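Local structure of esterase Rv0045c (Mycobacterium tuberculosis, 6WYN) at residues H96-D99 and T100-V103. The protein hydrolyses carboxylic esters, preferring short, straight alkyl chains of about four atoms, and is likely involved in ester and lipid metabolism. Numbering follows the deposited sequence.
Sequences HTWD and TVIV
The indole of W98 meets V101 across the contact at its edge: CB of V101 lies near the ring plane, 4.4 Å from W98 CE3. One face of the indole carries the methyl CG2 of T97, offset toward the rim. The imidazole of H96 has the carboxylate of D99 at its edge. ND1 of H96 gives its N-H to OD2 of D99 at 2.7 Å, in the ring plane and on the syn lone pair. D99 CG sits beside its own backbone N (chi1 -70°), which turns the carboxylate back toward H96. NE2 of H96 bonds E45, and the ring stacks on H236.

Two backbone bonds tie the segments together along the helix. I102 N bonds W98 O at 2.8 Å, and V103 N bonds D99 O at 2.9 Å. I102 CG1 also lies beside its backbone N (chi1 -72°), and this brings CD1 to 3.7 Å from W98 CB.

Two waters link the preceding turn to the first helical turn. One joins H96 O to T100 N. The other lies 2.7 Å from T97 O and accepts from V101 N at 3.0 Å. The hydroxyl of T100 bonds Q55 and N52 of helix 49-55, while I102 and V103 pack on W78 of strand 73-78 and V101 on helix 317-328.

The contact lies buried at the N-terminal part of helix 99-105, which follows strand 85-88 in the alpha/beta-hydrolase fold. The W98 side chain is about 9 Å from that of S155, the probable nucleophile. H96 is held at both ring nitrogens by carboxylates, an arrangement that would probably favour a protonated, positively charged imidazole.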
loop_
_atom_site.group_PDB
_atom_site.type_symbol
_atom_site.label_atom_id
_atom_site.label_comp_id
_atom_site.label_asym_id
_atom_site.label_seq_id
_atom_site.Cartn_x
_atom_site.Cartn_y
_atom_site.Cartn_z
ATOM N N HIS A 96 -1.759 -7.193 -3.006
ATOM C CA HIS A 96 -1.111 -7.760 -4.211
ATOM C C HIS A 96 -0.236 -6.697 -4.898
ATOM O O HIS A 96 0.627 -7.102 -5.707
ATOM C CB HIS A 96 -2.126 -8.310 -5.215
ATOM C CG HIS A 96 -2.629 -9.676 -4.890
ATOM N ND1 HIS A 96 -1.887 -10.792 -5.149
ATOM C CD2 HIS A 96 -3.806 -10.102 -4.357
ATOM C CE1 HIS A 96 -2.576 -11.871 -4.803
ATOM N NE2 HIS A 96 -3.750 -11.470 -4.304
ATOM N N THR A 97 -0.419 -5.404 -4.588
ATOM C CA THR A 97 0.439 -4.323 -5.145
ATOM C C THR A 97 1.891 -4.686 -4.835
ATOM O O THR A 97 2.797 -4.297 -5.586
ATOM C CB THR A 97 0.069 -2.928 -4.601
ATOM O OG1 THR A 97 0.669 -1.915 -5.415
ATOM C CG2 THR A 97 0.543 -2.702 -3.190
ATOM N N TRP A 98 2.132 -5.393 -3.748
ATOM C CA TRP A 98 3.515 -5.702 -3.320
ATOM C C TRP A 98 4.092 -6.986 -3.924
ATOM O O TRP A 98 5.253 -7.250 -3.622
ATOM C CB TRP A 98 3.600 -5.750 -1.817
ATOM C CG TRP A 98 3.168 -4.504 -1.160
ATOM C CD1 TRP A 98 1.997 -4.268 -0.492
ATOM C CD2 TRP A 98 3.912 -3.288 -1.146
ATOM N NE1 TRP A 98 2.016 -3.009 0.034
ATOM C CE2 TRP A 98 3.148 -2.362 -0.401
ATOM C CE3 TRP A 98 5.147 -2.903 -1.673
ATOM C CZ2 TRP A 98 3.581 -1.060 -0.189
ATOM C CZ3 TRP A 98 5.562 -1.613 -1.473
ATOM C CH2 TRP A 98 4.822 -0.731 -0.682
ATOM N N ASP A 99 3.339 -7.760 -4.701
ATOM C CA ASP A 99 3.764 -9.117 -5.152
ATOM C C ASP A 99 5.177 -9.056 -5.776
ATOM O O ASP A 99 6.032 -9.892 -5.462
ATOM C CB ASP A 99 2.745 -9.705 -6.125
ATOM C CG ASP A 99 1.402 -10.094 -5.525
ATOM O OD1 ASP A 99 1.239 -9.980 -4.256
ATOM O OD2 ASP A 99 0.514 -10.484 -6.343
ATOM N N THR A 100 5.402 -8.113 -6.678
ATOM C CA THR A 100 6.661 -8.066 -7.457
ATOM C C THR A 100 7.765 -7.767 -6.489
ATOM O O THR A 100 8.766 -8.498 -6.495
ATOM C CB THR A 100 6.589 -7.113 -8.652
ATOM O OG1 THR A 100 5.614 -7.604 -9.567
ATOM C CG2 THR A 100 7.940 -6.998 -9.335
ATOM N N VAL A 101 7.594 -6.740 -5.659
ATOM C CA VAL A 101 8.636 -6.366 -4.680
ATOM C C VAL A 101 8.929 -7.564 -3.758
ATOM O O VAL A 101 10.092 -7.828 -3.431
ATOM C CB VAL A 101 8.230 -5.089 -3.918
ATOM C CG1 VAL A 101 9.033 -4.876 -2.666
ATOM C CG2 VAL A 101 8.307 -3.857 -4.801
ATOM N N ILE A 102 7.890 -8.194 -3.218
ATOM C CA ILE A 102 8.089 -9.281 -2.233
ATOM C C ILE A 102 8.796 -10.457 -2.927
ATOM O O ILE A 102 9.713 -10.979 -2.351
ATOM C CB ILE A 102 6.747 -9.614 -1.570
ATOM C CG1 ILE A 102 6.402 -8.450 -0.648
ATOM C CG2 ILE A 102 6.797 -10.934 -0.822
ATOM C CD1 ILE A 102 5.060 -8.597 -0.013
ATOM N N VAL A 103 8.406 -10.806 -4.130
ATOM C CA VAL A 103 9.000 -11.951 -4.883
ATOM C C VAL A 103 10.472 -11.616 -5.161
ATOM O O VAL A 103 11.357 -12.448 -4.876
ATOM C CB VAL A 103 8.169 -12.253 -6.146
ATOM C CG1 VAL A 103 8.892 -13.158 -7.169
ATOM C CG2 VAL A 103 6.869 -12.910 -5.745
HETATM O O HOH W 1 3.016 -6.529 -7.783
HETATM O O HOH W 2 5.414 -4.695 -6.240
#